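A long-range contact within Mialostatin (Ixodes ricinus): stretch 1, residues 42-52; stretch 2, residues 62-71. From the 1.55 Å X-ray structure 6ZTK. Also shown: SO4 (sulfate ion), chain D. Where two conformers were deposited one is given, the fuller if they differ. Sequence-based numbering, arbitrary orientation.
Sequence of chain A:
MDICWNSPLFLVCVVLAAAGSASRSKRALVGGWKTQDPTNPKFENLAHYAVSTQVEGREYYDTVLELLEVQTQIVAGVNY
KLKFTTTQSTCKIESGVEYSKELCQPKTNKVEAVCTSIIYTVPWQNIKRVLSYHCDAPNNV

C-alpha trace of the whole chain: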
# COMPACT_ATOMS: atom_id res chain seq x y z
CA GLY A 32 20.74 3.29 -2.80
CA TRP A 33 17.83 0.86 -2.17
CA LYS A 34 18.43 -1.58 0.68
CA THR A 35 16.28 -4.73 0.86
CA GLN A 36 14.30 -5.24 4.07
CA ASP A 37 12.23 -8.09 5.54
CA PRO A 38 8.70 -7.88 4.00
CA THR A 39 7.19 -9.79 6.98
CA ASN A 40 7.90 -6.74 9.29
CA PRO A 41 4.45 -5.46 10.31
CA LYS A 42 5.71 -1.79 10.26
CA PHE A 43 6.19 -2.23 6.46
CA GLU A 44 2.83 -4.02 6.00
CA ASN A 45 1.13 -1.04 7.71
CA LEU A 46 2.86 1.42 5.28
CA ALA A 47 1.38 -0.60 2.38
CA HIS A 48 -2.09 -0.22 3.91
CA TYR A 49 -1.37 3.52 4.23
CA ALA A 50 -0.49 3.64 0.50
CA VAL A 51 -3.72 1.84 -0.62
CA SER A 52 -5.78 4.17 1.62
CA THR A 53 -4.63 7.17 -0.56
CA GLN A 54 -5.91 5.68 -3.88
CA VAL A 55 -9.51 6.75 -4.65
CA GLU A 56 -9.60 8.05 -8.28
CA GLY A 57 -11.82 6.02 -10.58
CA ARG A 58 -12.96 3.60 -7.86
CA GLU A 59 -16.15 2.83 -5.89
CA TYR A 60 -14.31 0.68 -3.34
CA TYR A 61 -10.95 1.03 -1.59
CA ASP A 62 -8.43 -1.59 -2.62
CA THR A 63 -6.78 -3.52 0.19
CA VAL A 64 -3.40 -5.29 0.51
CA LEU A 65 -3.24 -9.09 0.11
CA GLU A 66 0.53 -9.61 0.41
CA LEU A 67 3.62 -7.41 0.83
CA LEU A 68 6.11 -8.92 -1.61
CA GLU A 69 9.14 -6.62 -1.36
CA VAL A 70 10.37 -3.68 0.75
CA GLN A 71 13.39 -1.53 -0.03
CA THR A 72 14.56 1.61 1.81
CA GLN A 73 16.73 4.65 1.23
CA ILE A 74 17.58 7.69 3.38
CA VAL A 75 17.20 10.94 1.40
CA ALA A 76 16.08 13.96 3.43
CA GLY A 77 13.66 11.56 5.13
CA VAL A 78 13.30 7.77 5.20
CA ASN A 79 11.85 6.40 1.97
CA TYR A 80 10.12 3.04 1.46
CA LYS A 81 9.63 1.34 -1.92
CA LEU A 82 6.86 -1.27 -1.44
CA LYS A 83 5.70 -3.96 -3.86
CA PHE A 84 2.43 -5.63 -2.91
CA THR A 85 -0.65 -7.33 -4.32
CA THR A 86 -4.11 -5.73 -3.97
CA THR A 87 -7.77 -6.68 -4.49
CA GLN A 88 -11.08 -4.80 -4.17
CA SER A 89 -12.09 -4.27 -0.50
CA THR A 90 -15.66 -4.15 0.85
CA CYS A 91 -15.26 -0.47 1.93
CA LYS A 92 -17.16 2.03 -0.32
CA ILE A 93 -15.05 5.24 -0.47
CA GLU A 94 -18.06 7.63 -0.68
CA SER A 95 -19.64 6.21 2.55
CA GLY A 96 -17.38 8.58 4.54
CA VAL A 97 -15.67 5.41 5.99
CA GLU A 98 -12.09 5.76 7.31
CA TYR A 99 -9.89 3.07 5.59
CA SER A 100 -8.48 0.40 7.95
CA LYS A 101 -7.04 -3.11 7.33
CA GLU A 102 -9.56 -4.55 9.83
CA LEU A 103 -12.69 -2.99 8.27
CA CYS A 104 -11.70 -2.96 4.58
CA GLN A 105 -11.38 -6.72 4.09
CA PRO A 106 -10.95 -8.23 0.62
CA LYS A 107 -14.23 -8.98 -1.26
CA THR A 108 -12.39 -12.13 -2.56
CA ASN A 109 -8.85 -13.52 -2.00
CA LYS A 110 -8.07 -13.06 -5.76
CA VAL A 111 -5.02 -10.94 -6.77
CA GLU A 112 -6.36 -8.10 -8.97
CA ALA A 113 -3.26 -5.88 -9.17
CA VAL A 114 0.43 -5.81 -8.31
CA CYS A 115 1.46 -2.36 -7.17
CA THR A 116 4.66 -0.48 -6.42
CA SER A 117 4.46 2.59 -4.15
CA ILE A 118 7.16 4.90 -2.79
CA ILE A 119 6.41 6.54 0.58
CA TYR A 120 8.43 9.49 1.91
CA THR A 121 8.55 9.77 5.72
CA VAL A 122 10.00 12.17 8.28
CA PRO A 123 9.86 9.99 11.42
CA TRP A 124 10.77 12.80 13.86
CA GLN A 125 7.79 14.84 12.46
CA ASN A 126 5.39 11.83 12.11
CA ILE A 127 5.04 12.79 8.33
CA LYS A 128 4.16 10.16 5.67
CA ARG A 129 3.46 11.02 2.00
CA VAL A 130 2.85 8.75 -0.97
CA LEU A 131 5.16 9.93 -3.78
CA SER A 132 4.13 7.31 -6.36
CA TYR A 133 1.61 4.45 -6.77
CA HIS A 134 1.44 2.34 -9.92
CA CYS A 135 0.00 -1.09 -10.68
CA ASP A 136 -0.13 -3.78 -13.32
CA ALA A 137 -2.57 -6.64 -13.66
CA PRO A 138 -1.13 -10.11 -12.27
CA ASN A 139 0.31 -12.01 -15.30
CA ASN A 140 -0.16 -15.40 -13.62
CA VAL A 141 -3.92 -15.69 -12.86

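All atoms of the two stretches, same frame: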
# COMPACT_ATOMS: atom_id res chain seq x y z
N LYS A 42 5.58 -3.25 10.47
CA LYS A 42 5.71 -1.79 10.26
C LYS A 42 5.60 -1.55 8.72
O LYS A 42 4.97 -0.53 8.28
CB LYS A 42 7.01 -1.20 10.78
N PHE A 43 6.20 -2.44 7.93
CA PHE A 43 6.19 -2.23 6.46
C PHE A 43 4.83 -2.59 5.89
O PHE A 43 4.31 -1.94 4.98
CB PHE A 43 7.32 -2.97 5.75
CG PHE A 43 8.70 -2.73 6.29
CD1 PHE A 43 9.14 -1.47 6.69
CD2 PHE A 43 9.56 -3.81 6.45
CE1 PHE A 43 10.43 -1.33 7.19
CE2 PHE A 43 10.85 -3.66 6.92
CZ PHE A 43 11.28 -2.41 7.29
N GLU A 44 4.21 -3.64 6.41
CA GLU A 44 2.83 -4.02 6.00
C GLU A 44 1.90 -2.83 6.25
O GLU A 44 0.99 -2.56 5.41
CB GLU A 44 2.37 -5.29 6.75
CG GLU A 44 3.19 -6.52 6.42
CD GLU A 44 2.89 -7.79 7.20
OE1 GLU A 44 2.26 -7.69 8.25
OE2 GLU A 44 3.33 -8.87 6.75
N ASN A 45 2.05 -2.16 7.38
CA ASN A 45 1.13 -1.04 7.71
C ASN A 45 1.36 0.13 6.74
O ASN A 45 0.40 0.77 6.38
CB ASN A 45 1.28 -0.69 9.18
CG ASN A 45 0.72 -1.79 10.05
OD1 ASN A 45 -0.13 -2.57 9.60
ND2 ASN A 45 1.22 -1.87 11.25
N LEU A 46 2.61 0.41 6.32
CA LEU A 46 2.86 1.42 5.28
C LEU A 46 2.17 1.06 3.96
O LEU A 46 1.73 1.97 3.23
CB LEU A 46 4.37 1.61 5.08
CG LEU A 46 5.05 2.32 6.23
CD1 LEU A 46 6.56 2.20 6.09
CD2 LEU A 46 4.63 3.77 6.20
N ALA A 47 2.12 -0.22 3.59
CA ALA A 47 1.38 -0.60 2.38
C ALA A 47 -0.10 -0.30 2.50
O ALA A 47 -0.72 0.18 1.56
CB ALA A 47 1.65 -2.07 2.07
N HIS A 48 -0.67 -0.57 3.68
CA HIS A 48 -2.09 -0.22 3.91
C HIS A 48 -2.26 1.31 3.83
O HIS A 48 -3.24 1.77 3.25
CB HIS A 48 -2.57 -0.78 5.24
CG HIS A 48 -2.94 -2.22 5.15
ND1 HIS A 48 -4.11 -2.65 4.53
CD2 HIS A 48 -2.30 -3.34 5.59
CE1 HIS A 48 -4.12 -4.00 4.54
NE2 HIS A 48 -3.02 -4.44 5.15
N TYR A 49 -1.29 2.05 4.37
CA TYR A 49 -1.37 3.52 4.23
C TYR A 49 -1.44 3.88 2.74
O TYR A 49 -2.27 4.66 2.29
CB TYR A 49 -0.25 4.26 4.94
CG TYR A 49 -0.32 5.71 4.63
CD1 TYR A 49 -1.33 6.52 5.15
CD2 TYR A 49 0.61 6.29 3.79
CE1 TYR A 49 -1.40 7.88 4.82
CE2 TYR A 49 0.56 7.64 3.49
CZ TYR A 49 -0.48 8.41 3.95
OH TYR A 49 -0.50 9.76 3.62
N ALA A 50 -0.55 3.30 1.92
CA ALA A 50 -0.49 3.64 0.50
C ALA A 50 -1.83 3.37 -0.14
O ALA A 50 -2.35 4.17 -0.90
CB ALA A 50 0.62 2.84 -0.16
N VAL A 51 -2.42 2.18 0.06
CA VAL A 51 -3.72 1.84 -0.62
C VAL A 51 -4.82 2.78 -0.15
O VAL A 51 -5.69 3.11 -0.98
CB VAL A 51 -4.22 0.37 -0.46
CG1 VAL A 51 -3.20 -0.60 -0.98
CG2 VAL A 51 -4.72 -0.02 0.91
N SER A 52 -4.72 3.27 1.06
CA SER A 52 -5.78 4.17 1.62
C SER A 52 -5.79 5.49 0.85
O SER A 52 -6.81 6.21 0.96
CB SER A 52 -5.59 4.41 3.05
OG SER A 52 -4.62 5.36 3.40
N ASP A 62 -9.21 -0.33 -2.63
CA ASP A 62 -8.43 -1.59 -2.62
C ASP A 62 -7.98 -1.91 -1.21
O ASP A 62 -7.87 -1.03 -0.31
CB ASP A 62 -7.26 -1.50 -3.59
CG ASP A 62 -7.75 -1.51 -4.99
OD1 ASP A 62 -8.77 -2.22 -5.29
OD2 ASP A 62 -7.13 -0.70 -5.77
N THR A 63 -7.52 -3.16 -1.00
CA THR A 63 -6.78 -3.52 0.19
C THR A 63 -5.59 -4.41 -0.20
O THR A 63 -5.54 -4.84 -1.35
CB THR A 63 -7.68 -4.17 1.26
OG1 THR A 63 -6.96 -4.25 2.48
CG2 THR A 63 -8.18 -5.55 0.88
N VAL A 64 -4.66 -4.51 0.70
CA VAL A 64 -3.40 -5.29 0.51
C VAL A 64 -3.67 -6.77 0.78
O VAL A 64 -4.21 -7.10 1.90
CB VAL A 64 -2.28 -4.80 1.41
CG1 VAL A 64 -1.01 -5.56 1.12
CG2 VAL A 64 -2.02 -3.31 1.26
N LEU A 65 -3.27 -7.61 -0.17
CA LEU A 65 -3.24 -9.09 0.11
C LEU A 65 -1.89 -9.52 0.64
O LEU A 65 -1.81 -10.13 1.74
CB LEU A 65 -3.58 -9.85 -1.16
CG LEU A 65 -5.01 -9.80 -1.63
CD1 LEU A 65 -5.16 -10.46 -2.98
CD2 LEU A 65 -5.95 -10.46 -0.60
N GLU A 66 -0.80 -9.17 -0.02
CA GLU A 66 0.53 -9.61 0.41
C GLU A 66 1.56 -8.51 0.10
O GLU A 66 1.57 -8.01 -1.04
CB GLU A 66 0.91 -10.88 -0.34
CG GLU A 66 2.22 -11.47 0.07
CD GLU A 66 2.53 -12.81 -0.59
OE1 GLU A 66 1.76 -13.24 -1.48
OE2 GLU A 66 3.61 -13.36 -0.30
N LEU A 67 2.42 -8.24 1.07
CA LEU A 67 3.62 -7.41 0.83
C LEU A 67 4.68 -8.34 0.28
O LEU A 67 5.11 -9.31 0.99
CB LEU A 67 4.02 -6.69 2.11
CG LEU A 67 5.23 -5.79 2.02
CD1 LEU A 67 5.05 -4.67 1.00
CD2 LEU A 67 5.54 -5.19 3.37
N LEU A 68 5.13 -8.06 -0.91
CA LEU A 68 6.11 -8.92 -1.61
C LEU A 68 7.53 -8.48 -1.36
O LEU A 68 8.42 -9.34 -1.29
CB LEU A 68 5.83 -8.91 -3.10
CG LEU A 68 4.47 -9.42 -3.54
CD1 LEU A 68 4.28 -9.18 -5.01
CD2 LEU A 68 4.31 -10.92 -3.24
N GLU A 69 7.78 -7.17 -1.40
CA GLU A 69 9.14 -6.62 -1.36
C GLU A 69 9.10 -5.26 -0.68
O GLU A 69 8.16 -4.52 -0.88
CB GLU A 69 9.76 -6.48 -2.73
CG GLU A 69 11.23 -6.09 -2.75
CD GLU A 69 11.86 -6.06 -4.14
OE1 GLU A 69 11.14 -6.30 -5.18
OE2 GLU A 69 13.07 -5.65 -4.19
N VAL A 70 10.15 -5.00 0.10
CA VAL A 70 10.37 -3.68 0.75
C VAL A 70 11.81 -3.28 0.54
O VAL A 70 12.70 -4.09 0.87
CB VAL A 70 10.10 -3.73 2.25
CG1 VAL A 70 10.39 -2.37 2.90
CG2 VAL A 70 8.71 -4.13 2.52
N GLN A 71 12.04 -2.09 0.01
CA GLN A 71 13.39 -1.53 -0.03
C GLN A 71 13.35 -0.14 0.60
O GLN A 71 12.29 0.52 0.55
CB GLN A 71 13.88 -1.39 -1.47
CG GLN A 71 14.09 -2.76 -2.16
CD GLN A 71 14.13 -2.51 -3.64
OE1 GLN A 71 13.12 -2.22 -4.28
NE2 GLN A 71 15.32 -2.61 -4.19
S SO4 D . -1.35 -7.35 5.65
O1 SO4 D . -2.38 -6.88 4.76
O2 SO4 D . -0.10 -7.54 4.93
O3 SO4 D . -1.77 -8.61 6.20
O4 SO4 D . -1.13 -6.41 6.73
O HOH W 1 2.11 -9.63 3.62
O HOH W 2 -7.61 2.06 -2.69

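How do the two backbones lie against each other? Stretch 1 is helical, held by i to i+4 hydrogen bonds such as Val51 N to Ala47 O (3.0 Å), and stretch 2 is extended but turns a corner at Leu65. Residues 62-64 run nearly antiparallel to the helix, at 171° with axes 7.7 Å apart at closest approach; strand 66-71 instead crosses it at 109°, 9.0 Å away. One helix therefore meets two strand segments.

What fills the space between them? With no direct hydrogen bond across the contact, apolar packing dominates the 467 Å² buried. Phe43, Ala47 and Val51, spaced four residues apart, all point toward stretch 2, as do Val64, Leu67 and Val70. Val51 CG1 meets Val64 CG2 at 3.7 Å. The single methyl of Ala47 packs between the two strand segments: its CB lies 4.0 Å from Val64 CG2 and 4.4 Å from Leu67 CD1. Leu67 also reaches Phe43, CD2 to CB at 3.7 Å.

How do the rings take part? Val70 CG1 sits over a face of the Phe43 ring, 3.9 Å from its centroid, a CH-pi contact. Val64 CG2 does the same over His48, also at 3.9 Å. The m rotamer of His48 brings its ring nearer the strand than its sideways CA-to-CB bond suggests, while NE2, at the ring's edge, donates to O1 of the sulfate (2.6 Å), an ion probably from the crystallisation liquor.

Where do polar groups join in? Water 2 bridges the backbones, donating to Val51 O (2.8 Å) and accepting from Asp62 N (2.9 Å). Water 1 accepts from Leu67 N at 2.9 Å, while its link to Glu44 OE2 at 3.4 Å is weak. Asp62 O, 3.5 Å from Val51 CG2, is buried without a hydrogen-bonding partner.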